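Local coordinates for amoebiasin-2 (Entamoeba histolytica, PDB 3M88), which inhibits cysteine proteases of the amoeba, chiefly CP1 and CP2 and more weakly CP5, by wedging three loops into the substrate-binding site, at residues 6-11 with 25-30; 21-26 with 75-80; 39-44 with 89-94. All blocks are in the same frame, centred on the assembly; numbering follows the deposited sequence. Where two conformers were deposited one is given.

Interaction 1 (6-11 with 25-30); sequences IHILTE and LIKIQL
Strand 6-9 lies parallel beside strand 25-32 and forms one border of a mixed four-stranded sheet, Ile6 pairing with Leu25 and Leu9 with Ile28. Four backbone hydrogen bonds link them: His7 and Leu9 each donate to and accept from residues flanking their partners, His7 N reaching Leu25 O and His7 O taking Lys27 N at 2.8 Å. Side chains alternate. On the inner face Leu9 CD1 lies 3.7 Å from Ile26 CG2, and both residues continue into the core against Leu18 of strand 17-20. Leucine and beta-branched isoleucine suit this buried layer. On the other face Ile6 CG2 rests 4.0 Å from Lys27 CE: the lysine CG lies anti to the backbone N (chi1 177°) and the chain turns at chi3, offering methylenes to the isoleucine. Ile8 CG2 likewise covers the flat amide of Gln29 at CD. Past the strand, Glu11 bends at chi2 (91°), which lays its CD 3.6 Å from Leu30 CD2. Its OE1 accepts from Arg31 N, while a water 2.7 Å from Glu11 OE2 donates to it and to Gln29 O, extending the pairing where direct bonds stop. This is a parallel edge-strand pairing in the immunoglobulin-like beta sandwich of the chagasin family.

Interaction 2 (21-26 with 75-80); sequences SFNDLI and QLKPLK
The Phe22 ring meets the 75-80 segment chiefly by its edge. Its chi1 of -160°, with CG anti to the backbone N, turns the ring toward that segment, so that Phe22 CE1 comes 3.4 Å from Leu79 O, near the ring plane, and Phe22 CD1 touches Pro78 CB at 4.1 Å. Outside the two segments, Val81 also touches this ring. A second flat group, the Asn23 amide, is met at OD1 by Lys77 NZ in one of two conformers, so that bond is doubtful. On its way out, the extended lysine passes Leu25, Lys77 CB lying 3.6 Å from Leu25 CD2, its aliphatic part serving as an apolar neighbour. Leu25 CD1 makes a van der Waals contact with Gln75 OE1. Ile26 and Leu76 form an antiparallel hydrogen-bonded pair, with Ile26 N to Leu76 O and Leu76 N to Ile26 O both at 2.8 Å. Two residues on, where an N-H would face Asp24 O, Pro78 has none, and Pro78 CD sits 3.1 Å from Asp24 O. The type I turn from Ser21 to Asp24 is closed by Asp24 N to Ser21 O and reinforced by Ser21 N, which meets Asp24 OD1 from above the carboxylate plane. The chemistry implies that pairing ends at the proline: Asp24 O is buried without a hydrogen-bond partner, while the Asp24 carboxylate, bound also by His7 and Ala5 N, and the backbone bond hold the turn, with Phe22 packed on Pro78.

Interaction 3 (39-44 with 89-94); sequences AWNIEY and GYSRPW
Tyr90 lies across the indole of Trp40, its side chain running outward over that surface. CB comes first, 3.7 Å from the centroid of the six-membered ring of Trp40 and only 8° off its normal, a CH-pi contact over the face. CG, set anti to the backbone N (chi1 -166°), is directed toward the pyrrole part, 4.0 Å from Trp40 CE2. CD1 comes closest, 3.5 Å from both Trp40 CE2 and Trp40 NE1, standing over the indole face toward the rim, and CE1 follows at 3.7 Å from Trp40 NE1. The rings are inclined at 40°, so the pair is oblique. Beyond the indole, OH bonds to Asn33 N in the BC loop, and the ring also meets that of Tyr38. Strands 39-43 and 82-91 run antiparallel. Ala39 and Ser91 exchange two backbone bonds, as do Asn41 and Gly89, the shortest being Asn41 N to Gly89 O at 2.7 Å. Trp40 and Tyr90 form the non-hydrogen-bonded pair between them, which brings their side chains together on one face. The side chains of Ala39, Asn41 and Ser91 share the other face, to which Gly89 adds none; Asn41 ND2 comes within 3.5 Å of Ser91 OG without bonding. Trp40 NE1 donates to Arg31 O, near the end of strand 25-32, so both aromatic polar atoms bind backbone, consistent with a link between the strand entering the FG loop and the BC loop.

From the N terminus, interaction 1 closes first, bringing strand 25-32 back beside strand 6-9, after strand 17-20 has passed to the other sheet. Interaction 2 starts on the turn leading into strand 25-32 and shares Leu25 and Ile26 with interaction 1; strand 25-32 thus has a parallel neighbour on one side and antiparallel strand 70-78 on the other. His7 NE2 to Asp24 OD1 joins the two contacts directly. Interaction 3 joins strands 39-43 and 82-91 of the second sheet, and its span crosses that of interaction 2, since their segments alternate along the chain. Leu30 against Trp40 and Leu76 against Tyr44 and Ile42 pack the two sheets together.

Interaction 1 (6-11 with 25-30)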
loop_
_atom_site.group_PDB
_atom_site.type_symbol
_atom_site.label_atom_id
_atom_site.label_comp_id
_atom_site.label_asym_id
_atom_site.label_seq_id
_atom_site.Cartn_x
_atom_site.Cartn_y
_atom_site.Cartn_z
ATOM N N ILE A 6 -12.868 -6.915 -0.142
ATOM C CA ILE A 6 -11.521 -6.505 0.224
ATOM C C ILE A 6 -10.657 -6.758 -0.995
ATOM O O ILE A 6 -10.590 -7.885 -1.482
ATOM C CB ILE A 6 -10.996 -7.355 1.377
ATOM C CG1 ILE A 6 -11.883 -7.149 2.609
ATOM C CG2 ILE A 6 -9.552 -6.987 1.689
ATOM C CD1 ILE A 6 -11.404 -7.896 3.824
ATOM N N HIS A 7 -10.016 -5.716 -1.503
ATOM C CA HIS A 7 -9.248 -5.860 -2.739
ATOM C C HIS A 7 -7.764 -5.820 -2.422
ATOM O O HIS A 7 -7.275 -4.851 -1.867
ATOM C CB HIS A 7 -9.590 -4.743 -3.727
ATOM C CG HIS A 7 -11.054 -4.607 -3.998
ATOM N ND1 HIS A 7 -11.669 -5.203 -5.078
ATOM C CD2 HIS A 7 -12.030 -3.943 -3.327
ATOM C CE1 HIS A 7 -12.959 -4.912 -5.064
ATOM N NE2 HIS A 7 -13.204 -4.151 -4.008
ATOM N N ILE A 8 -7.056 -6.879 -2.792
ATOM C CA ILE A 8 -5.645 -6.996 -2.465
ATOM C C ILE A 8 -4.800 -6.507 -3.631
ATOM O O ILE A 8 -4.973 -6.947 -4.774
ATOM C CB ILE A 8 -5.296 -8.433 -2.064
ATOM C CG1 ILE A 8 -6.165 -8.841 -0.862
ATOM C CG2 ILE A 8 -3.816 -8.549 -1.736
ATOM C CD1 ILE A 8 -6.424 -10.320 -0.757
ATOM N N LEU A 9 -3.924 -5.545 -3.341
ATOM C CA LEU A 9 -3.005 -5.002 -4.334
ATOM C C LEU A 9 -1.575 -5.335 -3.921
ATOM O O LEU A 9 -1.241 -5.250 -2.747
ATOM C CB LEU A 9 -3.158 -3.486 -4.420
ATOM C CG LEU A 9 -4.532 -2.977 -4.873
ATOM C CD1 LEU A 9 -4.581 -1.470 -4.740
ATOM C CD2 LEU A 9 -4.791 -3.398 -6.317
ATOM N N THR A 10 -0.743 -5.722 -4.886
ATOM C CA THR A 10 0.661 -6.016 -4.612
ATOM C C THR A 10 1.537 -5.283 -5.619
ATOM O O THR A 10 1.048 -4.493 -6.418
ATOM C CB THR A 10 0.966 -7.520 -4.742
ATOM O OG1 THR A 10 0.861 -7.906 -6.123
ATOM C CG2 THR A 10 0.005 -8.349 -3.881
ATOM N N GLU A 11 2.836 -5.557 -5.584
ATOM C CA GLU A 11 3.772 -4.925 -6.514
ATOM C C GLU A 11 3.369 -5.190 -7.970
ATOM O O GLU A 11 3.605 -4.371 -8.868
ATOM C CB GLU A 11 5.196 -5.457 -6.274
ATOM C CG GLU A 11 5.818 -5.074 -4.931
ATOM C CD GLU A 11 5.557 -6.094 -3.815
ATOM O OE1 GLU A 11 6.348 -6.120 -2.842
ATOM O OE2 GLU A 11 4.580 -6.870 -3.909
ATOM N N LEU A 25 -12.727 -2.404 1.202
ATOM C CA LEU A 25 -11.430 -2.080 1.778
ATOM C C LEU A 25 -10.383 -2.334 0.718
ATOM O O LEU A 25 -10.509 -3.271 -0.067
ATOM C CB LEU A 25 -11.101 -2.988 2.961
ATOM C CG LEU A 25 -11.759 -2.796 4.313
ATOM C CD1 LEU A 25 -11.037 -3.702 5.299
ATOM C CD2 LEU A 25 -11.662 -1.347 4.752
ATOM N N ILE A 26 -9.342 -1.516 0.704
ATOM C CA ILE A 26 -8.196 -1.796 -0.148
ATOM C C ILE A 26 -7.073 -2.243 0.750
ATOM O O ILE A 26 -6.746 -1.555 1.715
ATOM C CB ILE A 26 -7.724 -0.565 -0.905
ATOM C CG1 ILE A 26 -8.778 -0.152 -1.926
ATOM C CG2 ILE A 26 -6.417 -0.862 -1.632
ATOM C CD1 ILE A 26 -8.405 1.099 -2.654
ATOM N N LYS A 27 -6.502 -3.399 0.431
ATOM C CA LYS A 27 -5.404 -3.939 1.220
ATOM C C LYS A 27 -4.147 -4.052 0.362
ATOM O O LYS A 27 -4.055 -4.906 -0.507
ATOM C CB LYS A 27 -5.788 -5.297 1.820
ATOM C CG LYS A 27 -4.659 -5.948 2.597
ATOM C CD LYS A 27 -4.986 -7.386 2.994
ATOM C CE LYS A 27 -6.233 -7.468 3.853
ATOM N NZ LYS A 27 -6.482 -8.875 4.274
ATOM N N ILE A 28 -3.181 -3.172 0.609
ATOM C CA ILE A 28 -1.941 -3.158 -0.174
ATOM C C ILE A 28 -0.950 -4.004 0.610
ATOM O O ILE A 28 -0.737 -3.754 1.795
ATOM C CB ILE A 28 -1.414 -1.701 -0.320
ATOM C CG1 ILE A 28 -2.478 -0.829 -1.005
ATOM C CG2 ILE A 28 -0.124 -1.673 -1.113
ATOM C CD1 ILE A 28 -2.204 0.671 -0.946
ATOM N N GLN A 29 -0.380 -5.027 -0.027
ATOM C CA GLN A 29 0.544 -5.931 0.653
ATOM C C GLN A 29 1.851 -6.003 -0.136
ATOM O O GLN A 29 1.847 -6.457 -1.271
ATOM C CB GLN A 29 -0.015 -7.351 0.695
ATOM C CG GLN A 29 -1.202 -7.572 1.592
ATOM C CD GLN A 29 -1.656 -9.021 1.554
ATOM O OE1 GLN A 29 -2.647 -9.392 2.183
ATOM N NE2 GLN A 29 -0.927 -9.849 0.809
ATOM N N LEU A 30 2.945 -5.567 0.480
ATOM C CA LEU A 30 4.218 -5.380 -0.211
ATOM C C LEU A 30 5.319 -6.004 0.634
ATOM O O LEU A 30 5.250 -5.968 1.854
ATOM C CB LEU A 30 4.499 -3.879 -0.352
ATOM C CG LEU A 30 3.419 -3.074 -1.096
ATOM C CD1 LEU A 30 3.692 -1.582 -1.039
ATOM C CD2 LEU A 30 3.286 -3.552 -2.536
HETATM O O HOH W 1 3.640 -8.425 -1.968
#

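Interaction 2 (21-26 with 75-80)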
loop_
_atom_site.group_PDB
_atom_site.type_symbol
_atom_site.label_atom_id
_atom_site.label_comp_id
_atom_site.label_asym_id
_atom_site.label_seq_id
_atom_site.Cartn_x
_atom_site.Cartn_y
_atom_site.Cartn_z
ATOM N N SER A 21 -16.464 -0.396 -4.332
ATOM C CA SER A 21 -17.656 0.205 -3.767
ATOM C C SER A 21 -17.315 0.986 -2.509
ATOM O O SER A 21 -16.233 0.840 -1.935
ATOM C CB SER A 21 -18.686 -0.872 -3.446
ATOM O OG SER A 21 -19.253 -1.374 -4.641
ATOM N N PHE A 22 -18.270 1.797 -2.074
ATOM C CA PHE A 22 -18.091 2.705 -0.961
ATOM C C PHE A 22 -17.750 1.986 0.343
ATOM O O PHE A 22 -17.072 2.549 1.193
ATOM C CB PHE A 22 -19.384 3.525 -0.794
ATOM C CG PHE A 22 -19.215 4.798 -0.015
ATOM C CD1 PHE A 22 -17.957 5.276 0.324
ATOM C CD2 PHE A 22 -20.331 5.531 0.367
ATOM C CE1 PHE A 22 -17.816 6.466 1.042
ATOM C CE2 PHE A 22 -20.203 6.725 1.083
ATOM C CZ PHE A 22 -18.946 7.191 1.427
ATOM N N ASN A 23 -18.235 0.756 0.508
ATOM C CA ASN A 23 -17.971 0.012 1.740
ATOM C C ASN A 23 -16.912 -1.079 1.587
ATOM O O ASN A 23 -16.867 -2.032 2.369
ATOM C CB ASN A 23 -19.256 -0.592 2.304
ATOM C CG ASN A 23 -19.138 -0.926 3.776
ATOM O OD1 ASN A 23 -18.317 -0.346 4.491
ATOM N ND2 ASN A 23 -19.959 -1.863 4.241
ATOM N N ASP A 24 -16.061 -0.940 0.580
ATOM C CA ASP A 24 -14.971 -1.898 0.374
ATOM C C ASP A 24 -13.722 -1.520 1.182
ATOM O O ASP A 24 -13.669 -0.462 1.803
ATOM C CB ASP A 24 -14.647 -2.007 -1.121
ATOM C CG ASP A 24 -15.708 -2.792 -1.904
ATOM O OD1 ASP A 24 -15.556 -2.927 -3.145
ATOM O OD2 ASP A 24 -16.697 -3.278 -1.287
ATOM N N LEU A 25 -12.727 -2.404 1.202
ATOM C CA LEU A 25 -11.430 -2.080 1.778
ATOM C C LEU A 25 -10.383 -2.334 0.718
ATOM O O LEU A 25 -10.509 -3.271 -0.067
ATOM C CB LEU A 25 -11.101 -2.988 2.961
ATOM C CG LEU A 25 -11.759 -2.796 4.313
ATOM C CD1 LEU A 25 -11.037 -3.702 5.299
ATOM C CD2 LEU A 25 -11.662 -1.347 4.752
ATOM N N ILE A 26 -9.342 -1.516 0.704
ATOM C CA ILE A 26 -8.196 -1.796 -0.148
ATOM C C ILE A 26 -7.073 -2.243 0.750
ATOM O O ILE A 26 -6.746 -1.555 1.715
ATOM C CB ILE A 26 -7.724 -0.565 -0.905
ATOM C CG1 ILE A 26 -8.778 -0.152 -1.926
ATOM C CG2 ILE A 26 -6.417 -0.862 -1.632
ATOM C CD1 ILE A 26 -8.405 1.099 -2.654
ATOM N N GLN A 75 -4.230 -1.036 4.975
ATOM C CA GLN A 75 -5.624 -1.241 4.614
ATOM C C GLN A 75 -6.306 0.114 4.671
ATOM O O GLN A 75 -6.258 0.796 5.694
ATOM C CB GLN A 75 -6.316 -2.206 5.566
ATOM C CG GLN A 75 -5.624 -3.531 5.712
ATOM C CD GLN A 75 -6.471 -4.534 6.477
ATOM O OE1 GLN A 75 -7.700 -4.454 6.475
ATOM N NE2 GLN A 75 -5.814 -5.486 7.131
ATOM N N LEU A 76 -6.913 0.494 3.556
ATOM C CA LEU A 76 -7.572 1.780 3.422
ATOM C C LEU A 76 -9.064 1.576 3.232
ATOM O O LEU A 76 -9.488 0.660 2.528
ATOM C CB LEU A 76 -7.015 2.532 2.216
ATOM C CG LEU A 76 -5.503 2.772 2.290
ATOM C CD1 LEU A 76 -4.998 3.385 0.992
ATOM C CD2 LEU A 76 -5.176 3.683 3.457
ATOM N N LYS A 77 -9.842 2.434 3.876
ATOM C CA LYS A 77 -11.282 2.427 3.716
ATOM C C LYS A 77 -11.653 3.773 3.110
ATOM O O LYS A 77 -11.206 4.818 3.596
ATOM C CB LYS A 77 -11.956 2.256 5.078
ATOM C CG LYS A 77 -13.475 2.207 5.022
ATOM C CD LYS A 77 -14.075 2.149 6.418
ATOM C CE LYS A 77 -15.565 1.852 6.351
ATOM N NZ LYS A 77 -15.817 0.537 5.695
ATOM N N PRO A 78 -12.485 3.756 2.060
ATOM C CA PRO A 78 -12.945 4.992 1.417
ATOM C C PRO A 78 -13.715 5.880 2.382
ATOM O O PRO A 78 -14.544 5.398 3.161
ATOM C CB PRO A 78 -13.911 4.495 0.331
ATOM C CG PRO A 78 -13.634 3.054 0.164
ATOM C CD PRO A 78 -13.141 2.560 1.498
ATOM N N LEU A 79 -13.427 7.178 2.329
ATOM C CA LEU A 79 -14.177 8.165 3.081
ATOM C C LEU A 79 -15.288 8.736 2.215
ATOM O O LEU A 79 -16.375 9.027 2.708
ATOM C CB LEU A 79 -13.264 9.310 3.528
ATOM C CG LEU A 79 -12.576 9.128 4.873
ATOM C CD1 LEU A 79 -11.756 10.361 5.191
ATOM C CD2 LEU A 79 -13.628 8.883 5.951
ATOM N N LYS A 80 -14.991 8.905 0.927
ATOM C CA LYS A 80 -15.898 9.579 -0.011
ATOM C C LYS A 80 -15.896 8.847 -1.341
ATOM O O LYS A 80 -14.906 8.246 -1.704
ATOM C CB LYS A 80 -15.423 11.014 -0.268
ATOM C CG LYS A 80 -15.274 11.882 0.971
ATOM C CD LYS A 80 -14.626 13.223 0.630
ATOM C CE LYS A 80 -14.657 14.185 1.823
ATOM N NZ LYS A 80 -14.125 13.587 3.084
#

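Interaction 3 (39-44 with 89-94)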
loop_
_atom_site.group_PDB
_atom_site.type_symbol
_atom_site.label_atom_id
_atom_site.label_comp_id
_atom_site.label_asym_id
_atom_site.label_seq_id
_atom_site.Cartn_x
_atom_site.Cartn_y
_atom_site.Cartn_z
ATOM N N ALA A 39 11.928 1.641 3.307
ATOM C CA ALA A 39 10.549 1.501 3.740
ATOM C C ALA A 39 9.639 2.050 2.661
ATOM O O ALA A 39 10.035 2.902 1.857
ATOM C CB ALA A 39 10.320 2.242 5.070
ATOM N N TRP A 40 8.417 1.550 2.637
ATOM C CA TRP A 40 7.426 2.053 1.720
ATOM C C TRP A 40 6.782 3.289 2.332
ATOM O O TRP A 40 6.501 3.335 3.533
ATOM C CB TRP A 40 6.355 1.000 1.480
ATOM C CG TRP A 40 6.836 -0.140 0.635
ATOM C CD1 TRP A 40 7.243 -1.355 1.074
ATOM C CD2 TRP A 40 6.980 -0.148 -0.779
ATOM N NE1 TRP A 40 7.615 -2.134 0.012
ATOM C CE2 TRP A 40 7.457 -1.416 -1.142
ATOM C CE3 TRP A 40 6.721 0.793 -1.789
ATOM C CZ2 TRP A 40 7.703 -1.773 -2.463
ATOM C CZ3 TRP A 40 6.963 0.438 -3.102
ATOM C CH2 TRP A 40 7.448 -0.837 -3.431
ATOM N N ASN A 41 6.542 4.287 1.498
ATOM C CA ASN A 41 5.824 5.475 1.931
ATOM C C ASN A 41 4.589 5.627 1.077
ATOM O O ASN A 41 4.647 5.466 -0.140
ATOM C CB ASN A 41 6.716 6.706 1.847
ATOM C CG ASN A 41 7.921 6.599 2.761
ATOM O OD1 ASN A 41 7.826 6.869 3.959
ATOM N ND2 ASN A 41 9.059 6.175 2.206
ATOM N N ILE A 42 3.454 5.898 1.707
ATOM C CA ILE A 42 2.222 5.994 0.936
ATOM C C ILE A 42 1.706 7.427 0.910
ATOM O O ILE A 42 1.799 8.154 1.908
ATOM C CB ILE A 42 1.142 5.025 1.453
ATOM C CG1 ILE A 42 -0.061 5.010 0.506
ATOM C CG2 ILE A 42 0.717 5.390 2.868
ATOM C CD1 ILE A 42 -0.943 3.770 0.658
ATOM N N GLU A 43 1.183 7.833 -0.241
ATOM C CA GLU A 43 0.574 9.151 -0.388
ATOM C C GLU A 43 -0.763 8.993 -1.074
ATOM O O GLU A 43 -0.883 8.281 -2.070
ATOM C CB GLU A 43 1.467 10.094 -1.201
ATOM N N TYR A 44 -1.770 9.662 -0.528
ATOM C CA TYR A 44 -3.098 9.689 -1.120
ATOM C C TYR A 44 -3.808 10.935 -0.570
ATOM O O TYR A 44 -3.338 11.535 0.386
ATOM C CB TYR A 44 -3.865 8.405 -0.784
ATOM C CG TYR A 44 -3.897 8.065 0.692
ATOM C CD1 TYR A 44 -4.809 8.683 1.543
ATOM C CD2 TYR A 44 -3.032 7.131 1.232
ATOM C CE1 TYR A 44 -4.849 8.385 2.883
ATOM C CE2 TYR A 44 -3.059 6.833 2.585
ATOM C CZ TYR A 44 -3.974 7.466 3.403
ATOM O OH TYR A 44 -4.021 7.180 4.746
ATOM N N GLY A 89 6.260 4.838 -2.549
ATOM C CA GLY A 89 7.670 4.900 -2.858
ATOM C C GLY A 89 8.432 4.045 -1.870
ATOM O O GLY A 89 8.109 4.040 -0.694
ATOM N N TYR A 90 9.422 3.307 -2.362
ATOM C CA TYR A 90 10.326 2.541 -1.519
ATOM C C TYR A 90 11.661 3.274 -1.436
ATOM O O TYR A 90 12.389 3.381 -2.429
ATOM C CB TYR A 90 10.540 1.164 -2.142
ATOM C CG TYR A 90 11.187 0.122 -1.256
ATOM C CD1 TYR A 90 10.589 -0.287 -0.067
ATOM C CD2 TYR A 90 12.369 -0.496 -1.638
ATOM C CE1 TYR A 90 11.178 -1.283 0.726
ATOM C CE2 TYR A 90 12.951 -1.483 -0.865
ATOM C CZ TYR A 90 12.343 -1.884 0.310
ATOM O OH TYR A 90 12.948 -2.866 1.078
ATOM N N SER A 91 11.994 3.777 -0.256
ATOM C CA SER A 91 13.205 4.577 -0.112
ATOM C C SER A 91 13.716 4.591 1.320
ATOM O O SER A 91 13.023 4.154 2.240
ATOM C CB SER A 91 12.935 6.005 -0.575
ATOM O OG SER A 91 11.880 6.579 0.174
ATOM N N ARG A 92 14.937 5.082 1.501
ATOM C CA ARG A 92 15.479 5.290 2.832
ATOM C C ARG A 92 15.004 6.636 3.363
ATOM O O ARG A 92 14.606 7.497 2.588
ATOM C CB ARG A 92 17.004 5.212 2.803
ATOM C CG ARG A 92 17.494 3.800 2.585
ATOM C CD ARG A 92 18.990 3.714 2.484
ATOM N NE ARG A 92 19.429 2.342 2.688
ATOM C CZ ARG A 92 20.627 1.889 2.350
ATOM N NH1 ARG A 92 21.500 2.706 1.781
ATOM N NH2 ARG A 92 20.946 0.620 2.571
ATOM N N PRO A 93 15.049 6.822 4.687
ATOM C CA PRO A 93 14.494 8.038 5.296
ATOM C C PRO A 93 15.244 9.310 4.903
ATOM O O PRO A 93 14.615 10.339 4.659
ATOM C CB PRO A 93 14.663 7.780 6.795
ATOM C CG PRO A 93 15.828 6.852 6.887
ATOM C CD PRO A 93 15.732 5.967 5.675
ATOM N N TRP A 94 16.569 9.231 4.846
ATOM C CA TRP A 94 17.406 10.406 4.614
ATOM C C TRP A 94 17.444 10.807 3.141
ATOM O O TRP A 94 18.517 10.954 2.555
ATOM C CB TRP A 94 18.828 10.159 5.130
#